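Local coordinates for desulfoferrodoxin (Rbo) (Treponema pallidum subsp. pallidum str. Nichols, PDB 1Y07), which catalyses, as a superoxide reductase, the one-electron reduction of superoxide to hydrogen peroxide, probably at its mononuclear iron centre, at residues L5-Q10 / E114-C119; G15-M20 / S26-G31; E48-V53 / P74-A79; V68-T73 / N120-W125. All coordinates share one frame; numbering follows the deposited sequence.

Contact 1. Residues L5-Q10 / E114-C119; sequences LSFFLQ and EAYEFC. With FE (Fe (III) ion), chain H.
Part of the interface between the N-terminal region and the iron-binding part is made by Leu5, Phe7 and Leu9 of one strand meeting Tyr116 and Phe118 of another. It illustrates how two β-layers can pack without sharing a backbone bond: the strand segments run almost parallel, 9° apart, yet their axes come no closer than 10.3 Å, and side chains bridge the gap. The end of the Phe7 ring lies over one face of the phenol, with Phe7 CZ 3.9 Å from Tyr116 CG, while Tyr116 CD2 sits at the edge of the Phe7 ring; the planes are inclined at 53°, an oblique pairing. Leu5 reaches the far part of the phenol, its CD1 3.5 Å from Tyr116 CE1. With chi1 at -48°, Tyr116 has its ring beside its own backbone N, and its hydroxyl ends near the start of the other strand. Two partners lie unusually close to Tyr116 OH: Glu114 OE2 at 2.4 Å and, at 2.5 Å, a water that accepts the N-H of Leu5. Further along, Leu9 CD1 lies over a face of the Phe118 ring, modelled too close to be trusted. Trp80 meets the rings of both Phe7 and Phe118. One residue on, Cys119 SG binds iron at 2.1 Å, so this sheet-on-sheet packing borders the four-histidine, one-cysteine iron site typical of superoxide reductases.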
loop_
_atom_site.group_PDB
_atom_site.type_symbol
_atom_site.label_atom_id
_atom_site.label_comp_id
_atom_site.label_asym_id
_atom_site.label_seq_id
_atom_site.Cartn_x
_atom_site.Cartn_y
_atom_site.Cartn_z
ATOM N N LEU B 5 -5.671 2.576 8.882
ATOM C CA LEU B 5 -4.330 2.877 8.390
ATOM C C LEU B 5 -3.529 3.729 9.383
ATOM O O LEU B 5 -4.043 4.694 9.946
ATOM C CB LEU B 5 -4.421 3.617 7.061
ATOM C CG LEU B 5 -4.804 2.762 5.877
ATOM C CD1 LEU B 5 -4.854 3.603 4.669
ATOM C CD2 LEU B 5 -3.812 1.630 5.670
ATOM N N SER B 6 -2.278 3.335 9.616
ATOM C CA SER B 6 -1.339 4.140 10.342
ATOM C C SER B 6 -0.087 4.304 9.505
ATOM O O SER B 6 0.186 3.482 8.618
ATOM C CB SER B 6 -0.957 3.478 11.677
ATOM O OG SER B 6 -0.774 2.062 11.531
ATOM N N PHE B 7 0.658 5.370 9.817
ATOM C CA PHE B 7 1.837 5.773 9.074
ATOM C C PHE B 7 2.953 6.049 10.024
ATOM O O PHE B 7 2.758 6.726 11.026
ATOM C CB PHE B 7 1.508 7.016 8.243
ATOM C CG PHE B 7 0.304 6.830 7.355
ATOM C CD1 PHE B 7 -0.974 7.233 7.770
ATOM C CD2 PHE B 7 0.442 6.225 6.111
ATOM C CE1 PHE B 7 -2.095 7.028 6.924
ATOM C CE2 PHE B 7 -0.670 6.022 5.290
ATOM C CZ PHE B 7 -1.927 6.433 5.711
ATOM N N PHE B 8 4.114 5.520 9.700
ATOM C CA PHE B 8 5.321 5.639 10.516
ATOM C C PHE B 8 6.422 6.118 9.556
ATOM O O PHE B 8 6.745 5.411 8.607
ATOM C CB PHE B 8 5.692 4.281 11.106
ATOM C CG PHE B 8 4.559 3.625 11.857
ATOM C CD1 PHE B 8 3.543 2.997 11.187
ATOM C CD2 PHE B 8 4.520 3.654 13.238
ATOM C CE1 PHE B 8 2.495 2.404 11.875
ATOM C CE2 PHE B 8 3.466 3.075 13.923
ATOM C CZ PHE B 8 2.447 2.440 13.218
ATOM N N LEU B 9 7.012 7.276 9.834
ATOM C CA LEU B 9 7.896 7.934 8.878
ATOM C C LEU B 9 9.276 8.199 9.463
ATOM O O LEU B 9 9.395 8.805 10.519
ATOM C CB LEU B 9 7.274 9.248 8.409
ATOM C CG LEU B 9 5.748 9.289 8.165
ATOM C CD1 LEU B 9 5.338 10.693 7.897
ATOM C CD2 LEU B 9 5.330 8.458 7.012
ATOM N N GLN B 10 10.320 7.763 8.749
ATOM C CA GLN B 10 11.731 8.031 9.125
ATOM C C GLN B 10 12.085 9.500 8.996
ATOM O O GLN B 10 11.390 10.203 8.255
ATOM C CB GLN B 10 12.683 7.279 8.206
ATOM C CG GLN B 10 12.969 5.881 8.641
ATOM C CD GLN B 10 14.293 5.372 8.111
ATOM O OE1 GLN B 10 14.363 4.943 6.966
ATOM N NE2 GLN B 10 15.343 5.401 8.948
ATOM N N GLU B 114 -11.370 6.527 1.637
ATOM C CA GLU B 114 -10.650 7.623 2.294
ATOM C C GLU B 114 -9.321 7.878 1.611
ATOM O O GLU B 114 -8.697 6.969 1.099
ATOM C CB GLU B 114 -10.415 7.310 3.780
ATOM C CG GLU B 114 -9.887 8.475 4.611
ATOM C CD GLU B 114 -10.087 8.275 6.126
ATOM O OE1 GLU B 114 -10.186 9.283 6.879
ATOM O OE2 GLU B 114 -10.161 7.112 6.567
ATOM N N ALA B 115 -8.911 9.130 1.603
ATOM C CA ALA B 115 -7.621 9.531 1.076
ATOM C C ALA B 115 -6.804 10.155 2.180
ATOM O O ALA B 115 -7.374 10.791 3.057
ATOM C CB ALA B 115 -7.781 10.502 -0.075
ATOM N N TYR B 116 -5.478 10.004 2.091
ATOM C CA TYR B 116 -4.489 10.481 3.065
ATOM C C TYR B 116 -3.345 11.092 2.282
ATOM O O TYR B 116 -2.991 10.564 1.276
ATOM C CB TYR B 116 -3.950 9.356 3.962
ATOM C CG TYR B 116 -5.019 8.473 4.571
ATOM C CD1 TYR B 116 -5.624 7.489 3.811
ATOM C CD2 TYR B 116 -5.450 8.656 5.891
ATOM C CE1 TYR B 116 -6.613 6.666 4.337
ATOM C CE2 TYR B 116 -6.431 7.823 6.431
ATOM C CZ TYR B 116 -7.017 6.844 5.625
ATOM O OH TYR B 116 -8.034 6.012 6.076
ATOM N N GLU B 117 -2.825 12.241 2.724
ATOM C CA GLU B 117 -1.664 12.897 2.066
ATOM C C GLU B 117 -0.649 13.259 3.115
ATOM O O GLU B 117 -1.020 13.613 4.232
ATOM C CB GLU B 117 -2.068 14.126 1.247
ATOM C CG GLU B 117 -2.555 15.309 2.059
ATOM C CD GLU B 117 -1.460 16.249 2.581
ATOM O OE1 GLU B 117 -1.795 17.243 3.264
ATOM O OE2 GLU B 117 -0.274 16.009 2.374
ATOM N N PHE B 118 0.629 13.147 2.784
ATOM C CA PHE B 118 1.716 13.562 3.661
ATOM C C PHE B 118 2.457 14.789 3.125
ATOM O O PHE B 118 3.018 14.745 2.028
ATOM C CB PHE B 118 2.738 12.408 3.820
ATOM C CG PHE B 118 3.933 12.774 4.702
ATOM C CD1 PHE B 118 3.763 13.030 6.048
ATOM C CD2 PHE B 118 5.213 12.856 4.174
ATOM C CE1 PHE B 118 4.839 13.383 6.838
ATOM C CE2 PHE B 118 6.300 13.203 4.984
ATOM C CZ PHE B 118 6.111 13.462 6.292
ATOM N N CYS B 119 2.474 15.852 3.930
ATOM C CA CYS B 119 3.306 17.019 3.654
ATOM C C CYS B 119 4.610 16.911 4.465
ATOM O O CYS B 119 4.613 16.546 5.630
ATOM C CB CYS B 119 2.550 18.289 3.991
ATOM S SG CYS B 119 3.627 19.745 4.158
HETATM FE FE FE H . 2.663 21.658 4.116
HETATM O O HOH W 1 -7.954 4.346 7.971
#

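Contact 2. Residues G15-M20 / S26-G31; sequences GFFLGM and SSVACG
Phe17 and Val28 meet at the densest point of this contact, where a methyl group rests on an aromatic face. Val28 CG1 stands 3.6 Å above the Phe17 ring plane, practically over its centre, in a well-formed CH-pi contact whose line to the centroid is only 14° from the ring normal. The valine achieves this because CG1 is anti to the backbone N (chi1 -171°), which carries that branch down onto the ring. The Cys30 sulfur lies instead beside the ring edge, with SG 3.8 Å from Phe17 CE1. At chi1 126° this sulfur is nearly eclipsed with the carbonyl carbon, a strained setting, so its exact position should be read with caution. The contact joins two β-hairpins of the N-terminal region, the one made by strands 5-9 and 16-20 and the one made by 27-29 and 34-36; Leu35 also packs on both Phe17 and Cys30. No backbone hydrogen bond links the two segments. Away from the aromatic ring the arrangement is looser: the chains spread apart toward Met20 and Ser26, and beyond Cys30 the backbone turns out at Gly31, which is exposed to solvent. A strand of the second subunit pairs antiparallel with the backbone of Phe16 to Gly19 and Ser27 to Ala29, so Phe17 and Val28 themselves continue into a sheet across the interface, while Ser26 OG bonds to Gly31 N of that subunit.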
loop_
_atom_site.group_PDB
_atom_site.type_symbol
_atom_site.label_atom_id
_atom_site.label_comp_id
_atom_site.label_asym_id
_atom_site.label_seq_id
_atom_site.Cartn_x
_atom_site.Cartn_y
_atom_site.Cartn_z
ATOM N N GLY B 15 11.873 7.081 3.389
ATOM C CA GLY B 15 11.044 5.893 3.465
ATOM C C GLY B 15 10.155 5.880 4.708
ATOM O O GLY B 15 10.158 6.796 5.554
ATOM N N PHE B 16 9.357 4.826 4.822
ATOM C CA PHE B 16 8.317 4.809 5.809
ATOM C C PHE B 16 7.637 3.459 5.847
ATOM O O PHE B 16 7.926 2.557 5.053
ATOM C CB PHE B 16 7.262 5.897 5.499
ATOM C CG PHE B 16 6.788 5.886 4.084
ATOM C CD1 PHE B 16 5.544 5.454 3.765
ATOM C CD2 PHE B 16 7.612 6.359 3.050
ATOM C CE1 PHE B 16 5.114 5.481 2.451
ATOM C CE2 PHE B 16 7.176 6.356 1.737
ATOM C CZ PHE B 16 5.933 5.914 1.449
ATOM N N PHE B 17 6.721 3.342 6.791
ATOM C CA PHE B 17 5.912 2.159 6.952
ATOM C C PHE B 17 4.457 2.498 6.993
ATOM O O PHE B 17 4.056 3.515 7.541
ATOM C CB PHE B 17 6.284 1.411 8.235
ATOM C CG PHE B 17 7.771 1.133 8.347
ATOM C CD1 PHE B 17 8.665 2.178 8.656
ATOM C CD2 PHE B 17 8.266 -0.153 8.157
ATOM C CE1 PHE B 17 10.008 1.921 8.779
ATOM C CE2 PHE B 17 9.629 -0.411 8.281
ATOM C CZ PHE B 17 10.483 0.624 8.548
ATOM N N LEU B 18 3.675 1.618 6.396
ATOM C CA LEU B 18 2.207 1.686 6.415
ATOM C C LEU B 18 1.720 0.514 7.256
ATOM O O LEU B 18 2.055 -0.620 6.980
ATOM C CB LEU B 18 1.689 1.591 4.945
ATOM C CG LEU B 18 0.220 1.569 4.523
ATOM C CD1 LEU B 18 0.194 2.114 3.119
ATOM C CD2 LEU B 18 -0.418 0.173 4.512
ATOM N N GLY B 19 0.977 0.792 8.318
ATOM C CA GLY B 19 0.356 -0.233 9.127
ATOM C C GLY B 19 -1.134 -0.392 8.867
ATOM O O GLY B 19 -1.862 0.578 8.664
ATOM N N MET B 20 -1.568 -1.641 8.779
ATOM C CA MET B 20 -2.989 -1.948 8.641
ATOM C C MET B 20 -3.452 -2.638 9.935
ATOM O O MET B 20 -2.941 -3.713 10.298
ATOM C CB MET B 20 -3.276 -2.786 7.392
ATOM C CG MET B 20 -4.793 -3.132 7.248
ATOM S SD MET B 20 -5.995 -1.714 7.051
ATOM C CE MET B 20 -5.728 -1.216 5.309
ATOM N N SER B 26 1.549 1.079 18.757
ATOM C CA SER B 26 2.560 0.347 17.992
ATOM C C SER B 26 3.685 1.309 17.613
ATOM O O SER B 26 3.443 2.520 17.484
ATOM C CB SER B 26 1.935 -0.213 16.694
ATOM O OG SER B 26 1.039 -1.274 16.968
ATOM N N SER B 27 4.865 0.749 17.382
ATOM C CA SER B 27 6.016 1.499 16.926
ATOM C C SER B 27 6.989 0.654 16.070
ATOM O O SER B 27 6.877 -0.577 15.983
ATOM C CB SER B 27 6.736 2.070 18.158
ATOM O OG SER B 27 7.226 1.019 18.940
ATOM N N VAL B 28 7.872 1.353 15.374
ATOM C CA VAL B 28 8.868 0.750 14.500
ATOM C C VAL B 28 10.217 1.253 14.903
ATOM O O VAL B 28 10.447 2.482 15.009
ATOM C CB VAL B 28 8.665 1.158 13.033
ATOM C CG1 VAL B 28 9.572 0.354 12.134
ATOM C CG2 VAL B 28 7.214 0.993 12.645
ATOM N N ALA B 29 11.121 0.318 15.154
ATOM C CA ALA B 29 12.494 0.655 15.492
ATOM C C ALA B 29 13.262 0.557 14.186
ATOM O O ALA B 29 13.228 -0.464 13.530
ATOM C CB ALA B 29 13.024 -0.325 16.480
ATOM N N CYS B 30 13.918 1.619 13.779
ATOM C CA CYS B 30 14.474 1.627 12.431
ATOM C C CYS B 30 15.670 2.605 12.403
ATOM O O CYS B 30 15.511 3.823 12.334
ATOM C CB CYS B 30 13.284 1.855 11.434
ATOM S SG CYS B 30 13.309 3.153 10.225
ATOM N N GLY B 31 16.873 2.030 12.533
ATOM C CA GLY B 31 18.084 2.762 12.913
ATOM C C GLY B 31 18.012 2.848 14.433
ATOM O O GLY B 31 17.483 1.919 15.074
#

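Contact 3. Residues E48-V53 / P74-A79; sequences EKHIPV and PEHYIA. With FE (Fe (III) ion), chain H.
His50 and His76 point their imidazoles at each other from across one iron ion, and the metal, not a direct bond, brings them together. Each uses NE2: His50 NE2 stands 2.3 Å from the iron and His76 NE2 2.1 Å from it. His50 NE2 and His76 NE2 are 4.2 Å apart, and the angle they subtend at the metal is about 149°, making them a bent trans pair. The rings are not coplanar but are inclined to each other by roughly 36°. His76 NE2 lies at the edge of the His50 ring, near its plane, while His50 NE2 approaches the His76 ring obliquely. The iron lies almost in the His50 ring plane but is displaced within it toward CE1, with His50 CE1 3.0 Å from the iron and His50 CD2 at 3.4 Å. It is more evenly placed at His76, where CD2 and CE1 are both 3.1 Å from the metal. With CG anti to the backbone N (chi1 -167°), the His76 ring is carried across to the metal. A second-shell bond limits the rotation of the other ring: His50 ND1 is hydrogen-bonded to Ala46 O, and Trp125 stacks on the same imidazole. His70, His122 and Cys119 complete the site. Thus the short, weakly bonded helical turn 47-50, just ahead of strand 52-57, meets the loop that leads into strand 78-85, beside the end of strand 112-119.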
loop_
_atom_site.group_PDB
_atom_site.type_symbol
_atom_site.label_atom_id
_atom_site.label_comp_id
_atom_site.label_asym_id
_atom_site.label_seq_id
_atom_site.Cartn_x
_atom_site.Cartn_y
_atom_site.Cartn_z
ATOM N N GLU B 48 -7.110 24.146 4.593
ATOM C CA GLU B 48 -7.282 24.565 3.193
ATOM C C GLU B 48 -6.199 24.019 2.242
ATOM O O GLU B 48 -6.504 23.628 1.118
ATOM C CB GLU B 48 -7.325 26.097 3.074
ATOM C CG GLU B 48 -8.672 26.703 3.442
ATOM C CD GLU B 48 -8.767 28.196 3.153
ATOM O OE1 GLU B 48 -8.073 28.703 2.226
ATOM O OE2 GLU B 48 -9.553 28.871 3.858
ATOM N N LYS B 49 -4.942 24.049 2.687
ATOM C CA LYS B 49 -3.831 23.636 1.850
ATOM C C LYS B 49 -3.491 22.148 2.068
ATOM O O LYS B 49 -2.642 21.622 1.353
ATOM C CB LYS B 49 -2.588 24.505 2.114
ATOM C CG LYS B 49 -2.597 25.878 1.394
ATOM C CD LYS B 49 -1.986 26.988 2.260
ATOM C CE LYS B 49 -0.761 27.644 1.621
ATOM N NZ LYS B 49 -1.078 28.760 0.682
ATOM N N HIS B 50 -4.150 21.463 3.013
ATOM C CA HIS B 50 -3.714 20.090 3.371
ATOM C C HIS B 50 -4.747 18.970 3.312
ATOM O O HIS B 50 -4.345 17.823 3.087
ATOM C CB HIS B 50 -2.984 20.033 4.742
ATOM C CG HIS B 50 -1.639 20.702 4.736
ATOM N ND1 HIS B 50 -1.471 22.038 5.069
ATOM C CD2 HIS B 50 -0.411 20.234 4.391
ATOM C CE1 HIS B 50 -0.193 22.355 4.926
ATOM N NE2 HIS B 50 0.464 21.290 4.459
ATOM N N ILE B 51 -6.044 19.253 3.493
ATOM C CA ILE B 51 -7.053 18.188 3.369
ATOM C C ILE B 51 -7.237 17.727 1.911
ATOM O O ILE B 51 -7.568 18.548 1.058
ATOM C CB ILE B 51 -8.411 18.606 3.976
ATOM C CG1 ILE B 51 -8.261 18.743 5.487
ATOM C CG2 ILE B 51 -9.517 17.611 3.582
ATOM C CD1 ILE B 51 -9.492 19.051 6.144
ATOM N N PRO B 52 -7.085 16.424 1.637
ATOM C CA PRO B 52 -7.256 15.885 0.292
ATOM C C PRO B 52 -8.715 15.985 -0.166
ATOM O O PRO B 52 -9.643 15.695 0.612
ATOM C CB PRO B 52 -6.761 14.412 0.406
ATOM C CG PRO B 52 -6.683 14.112 1.783
ATOM C CD PRO B 52 -6.743 15.364 2.593
ATOM N N VAL B 53 -8.891 16.486 -1.391
ATOM C CA VAL B 53 -10.162 16.517 -2.067
ATOM C C VAL B 53 -10.205 15.353 -3.033
ATOM O O VAL B 53 -9.315 15.217 -3.857
ATOM C CB VAL B 53 -10.364 17.885 -2.834
ATOM C CG1 VAL B 53 -11.541 17.833 -3.823
ATOM C CG2 VAL B 53 -10.540 19.042 -1.847
ATOM N N PRO B 74 10.981 22.127 -3.423
ATOM C CA PRO B 74 11.908 21.206 -2.741
ATOM C C PRO B 74 11.883 21.312 -1.206
ATOM O O PRO B 74 12.162 20.331 -0.529
ATOM C CB PRO B 74 13.283 21.610 -3.295
ATOM C CG PRO B 74 12.983 22.342 -4.575
ATOM C CD PRO B 74 11.692 23.073 -4.308
ATOM N N GLU B 75 11.539 22.476 -0.667
ATOM C CA GLU B 75 11.582 22.696 0.794
ATOM C C GLU B 75 10.235 22.378 1.470
ATOM O O GLU B 75 10.177 22.070 2.670
ATOM C CB GLU B 75 12.002 24.140 1.108
ATOM C CG GLU B 75 13.263 24.624 0.383
ATOM C CD GLU B 75 13.018 25.094 -1.057
ATOM O OE1 GLU B 75 12.235 26.042 -1.276
ATOM O OE2 GLU B 75 13.622 24.519 -1.985
ATOM N N HIS B 76 9.173 22.465 0.677
ATOM C CA HIS B 76 7.803 22.282 1.113
ATOM C C HIS B 76 6.953 21.651 0.011
ATOM O O HIS B 76 6.647 22.284 -1.006
ATOM C CB HIS B 76 7.230 23.618 1.517
ATOM C CG HIS B 76 5.954 23.525 2.271
ATOM N ND1 HIS B 76 5.101 24.596 2.408
ATOM C CD2 HIS B 76 5.379 22.492 2.939
ATOM C CE1 HIS B 76 4.061 24.236 3.137
ATOM N NE2 HIS B 76 4.200 22.960 3.465
ATOM N N TYR B 77 6.580 20.390 0.212
ATOM C CA TYR B 77 5.921 19.605 -0.840
ATOM C C TYR B 77 5.003 18.519 -0.268
ATOM O O TYR B 77 5.167 18.095 0.888
ATOM C CB TYR B 77 6.990 18.953 -1.727
ATOM C CG TYR B 77 7.977 18.096 -0.975
ATOM C CD1 TYR B 77 7.731 16.750 -0.788
ATOM C CD2 TYR B 77 9.142 18.627 -0.425
ATOM C CE1 TYR B 77 8.617 15.941 -0.069
ATOM C CE2 TYR B 77 10.039 17.823 0.304
ATOM C CZ TYR B 77 9.768 16.474 0.471
ATOM O OH TYR B 77 10.619 15.626 1.157
ATOM N N ILE B 78 4.059 18.065 -1.089
ATOM C CA ILE B 78 3.295 16.828 -0.793
ATOM C C ILE B 78 4.081 15.637 -1.320
ATOM O O ILE B 78 4.344 15.508 -2.520
ATOM C CB ILE B 78 1.895 16.851 -1.435
ATOM C CG1 ILE B 78 1.118 18.119 -1.041
ATOM C CG2 ILE B 78 1.141 15.598 -1.038
ATOM C CD1 ILE B 78 1.145 18.415 0.460
ATOM N N ALA B 79 4.410 14.728 -0.423
ATOM C CA ALA B 79 5.284 13.597 -0.728
ATOM C C ALA B 79 4.543 12.474 -1.408
ATOM O O ALA B 79 5.032 11.894 -2.374
ATOM C CB ALA B 79 5.883 13.096 0.513
HETATM FE FE FE H . 2.663 21.658 4.116
#

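Contact 4. Residues V68-T73 / N120-W125; sequences VAHPMT and NLHGVW. With FE (Fe (III) ion), chain H.
A first torsion of -172° swings the His70 ring out opposite its backbone N, whereas in His122 chi1 is -64° and the ring stays beside that atom; together these settings bring the two imidazoles onto one iron. This is the second trans pair of the square-pyramidal centre characteristic of superoxide reductases, in which four histidines form the base and Cys119 SG the apex. The pair differs in the nitrogen used. His70 coordinates through NE2 at 2.4 Å from the iron, but His122 does so through ND1, 2.1 Å from the same metal. His70 NE2 and His122 ND1 subtend about 154° there and lie 4.4 Å apart. Because the iron is bound at the edge of the His70 ring and His122 ND1 sits almost opposite on the metal, that nitrogen too lies near the His70 ring plane; the two rings themselves stand nearly perpendicular. His70 is further positioned by its own loop: its ND1-H donates to Pro71 O over 2.6 Å, the acceptor lying in the ring plane and the donor placed on a carbonyl lone pair. Pro71 CD also lies 3.1 Å above one face of the His70 ring, toward its rim. On the other segment, His122 and Gly123 both lie across from Cys119 in a classic β-bulge, which puts a metal-binding histidine at the turn between strands 112-119 and 123-127. His50 and His76 occupy the remaining basal positions. Within the bulge region Trp125 NE1 donates a bent bond of 3.2 Å to His122 O, approaching from above the carbonyl plane instead of along a lone pair.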
loop_
_atom_site.group_PDB
_atom_site.type_symbol
_atom_site.label_atom_id
_atom_site.label_comp_id
_atom_site.label_asym_id
_atom_site.label_seq_id
_atom_site.Cartn_x
_atom_site.Cartn_y
_atom_site.Cartn_z
ATOM N N VAL B 68 -7.839 24.528 -2.330
ATOM C CA VAL B 68 -6.878 25.215 -3.194
ATOM C C VAL B 68 -5.428 24.592 -3.072
ATOM O O VAL B 68 -5.063 24.041 -2.038
ATOM C CB VAL B 68 -6.888 26.710 -2.938
ATOM C CG1 VAL B 68 -8.295 27.342 -3.288
ATOM C CG2 VAL B 68 -6.465 27.025 -1.497
ATOM N N ALA B 69 -4.599 24.732 -4.112
ATOM C CA ALA B 69 -3.319 24.017 -4.215
ATOM C C ALA B 69 -2.237 24.295 -3.141
ATOM O O ALA B 69 -1.845 25.434 -2.881
ATOM C CB ALA B 69 -2.713 24.191 -5.621
ATOM N N HIS B 70 -1.716 23.198 -2.589
ATOM C CA HIS B 70 -0.551 23.185 -1.715
ATOM C C HIS B 70 0.729 23.372 -2.514
ATOM O O HIS B 70 0.820 22.917 -3.650
ATOM C CB HIS B 70 -0.472 21.823 -1.001
ATOM C CG HIS B 70 0.578 21.746 0.069
ATOM N ND1 HIS B 70 1.930 21.642 -0.202
ATOM C CD2 HIS B 70 0.466 21.759 1.418
ATOM C CE1 HIS B 70 2.599 21.585 0.932
ATOM N NE2 HIS B 70 1.733 21.645 1.929
ATOM N N PRO B 71 1.729 23.999 -1.906
ATOM C CA PRO B 71 3.079 24.079 -2.466
ATOM C C PRO B 71 3.679 22.741 -2.907
ATOM O O PRO B 71 3.550 21.745 -2.230
ATOM C CB PRO B 71 3.899 24.661 -1.314
ATOM C CG PRO B 71 2.945 25.491 -0.584
ATOM C CD PRO B 71 1.633 24.765 -0.644
ATOM N N MET B 72 4.332 22.774 -4.054
ATOM C CA MET B 72 5.161 21.697 -4.516
ATOM C C MET B 72 6.549 22.262 -4.883
ATOM O O MET B 72 6.862 22.508 -6.078
ATOM C CB MET B 72 4.483 21.013 -5.703
ATOM C CG MET B 72 3.154 20.353 -5.384
ATOM S SD MET B 72 3.346 18.912 -4.347
ATOM C CE MET B 72 4.056 17.798 -5.429
ATOM N N THR B 73 7.344 22.505 -3.838
ATOM C CA THR B 73 8.734 22.979 -3.934
ATOM C C THR B 73 9.671 22.048 -3.181
ATOM O O THR B 73 9.224 21.294 -2.329
ATOM C CB THR B 73 8.880 24.379 -3.291
ATOM O OG1 THR B 73 8.809 24.269 -1.860
ATOM C CG2 THR B 73 7.731 25.296 -3.671
ATOM N N ASN B 120 5.733 17.220 3.845
ATOM C CA ASN B 120 7.020 16.984 4.485
ATOM C C ASN B 120 7.203 17.885 5.699
ATOM O O ASN B 120 7.914 17.531 6.643
ATOM C CB ASN B 120 8.159 17.165 3.479
ATOM C CG ASN B 120 8.568 18.601 3.320
ATOM O OD1 ASN B 120 7.798 19.440 2.825
ATOM N ND2 ASN B 120 9.800 18.891 3.707
ATOM N N LEU B 121 6.512 19.014 5.689
ATOM C CA LEU B 121 6.558 19.947 6.815
ATOM C C LEU B 121 5.358 19.854 7.768
ATOM O O LEU B 121 5.513 20.148 8.942
ATOM C CB LEU B 121 6.693 21.393 6.305
ATOM C CG LEU B 121 7.956 21.731 5.497
ATOM C CD1 LEU B 121 8.075 23.215 5.331
ATOM C CD2 LEU B 121 9.252 21.160 6.139
ATOM N N HIS B 122 4.178 19.481 7.285
ATOM C CA HIS B 122 2.946 19.527 8.096
ATOM C C HIS B 122 2.349 18.135 8.442
ATOM O O HIS B 122 1.321 18.036 9.135
ATOM C CB HIS B 122 1.866 20.384 7.408
ATOM C CG HIS B 122 2.224 21.831 7.269
ATOM N ND1 HIS B 122 2.797 22.357 6.128
ATOM C CD2 HIS B 122 2.082 22.868 8.129
ATOM C CE1 HIS B 122 2.994 23.655 6.295
ATOM N NE2 HIS B 122 2.569 23.989 7.497
ATOM N N GLY B 123 2.974 17.058 7.982
ATOM C CA GLY B 123 2.505 15.723 8.338
ATOM C C GLY B 123 1.298 15.178 7.558
ATOM O O GLY B 123 0.986 15.643 6.457
ATOM N N VAL B 124 0.609 14.187 8.129
ATOM C CA VAL B 124 -0.468 13.532 7.394
ATOM C C VAL B 124 -1.826 14.175 7.652
ATOM O O VAL B 124 -2.123 14.574 8.787
ATOM C CB VAL B 124 -0.582 12.029 7.739
ATOM C CG1 VAL B 124 -1.665 11.363 6.876
ATOM C CG2 VAL B 124 0.777 11.343 7.611
ATOM N N TRP B 125 -2.640 14.209 6.595
ATOM C CA TRP B 125 -4.017 14.703 6.576
ATOM C C TRP B 125 -4.972 13.775 5.799
ATOM O O TRP B 125 -4.637 13.245 4.719
ATOM C CB TRP B 125 -4.080 16.114 5.948
ATOM C CG TRP B 125 -3.232 17.109 6.681
ATOM C CD1 TRP B 125 -1.866 17.224 6.640
ATOM C CD2 TRP B 125 -3.684 18.077 7.618
ATOM N NE1 TRP B 125 -1.445 18.224 7.482
ATOM C CE2 TRP B 125 -2.544 18.767 8.103
ATOM C CE3 TRP B 125 -4.938 18.446 8.081
ATOM C CZ2 TRP B 125 -2.636 19.816 9.018
ATOM C CZ3 TRP B 125 -5.038 19.474 9.003
ATOM C CH2 TRP B 125 -3.890 20.150 9.468
HETATM FE FE FE H . 2.663 21.658 4.116
#

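From the N terminus, contact 1 opens first with strand 5-9, and the chain then turns back through 15-20, the neighbouring strand of that sheet, where contact 2 opens. Contact 2 closes a short loop at 26-31, wholly within the span of contact 1. Contact 3 opens at 48-53, and contact 4 opens at 68-73 before contact 3 closes at 74-79, so the two cross; their centres are about 2 Å apart and both reach the iron. Contact 1 closes at 114-119, enclosing contact 3 as well, and contact 4 closes last at 120-125, crossing contact 1. Contacts 3 and 4 fasten loops around the metal, contact 1 joins the N-terminal region to the iron-binding part, and contact 2 stays within that region.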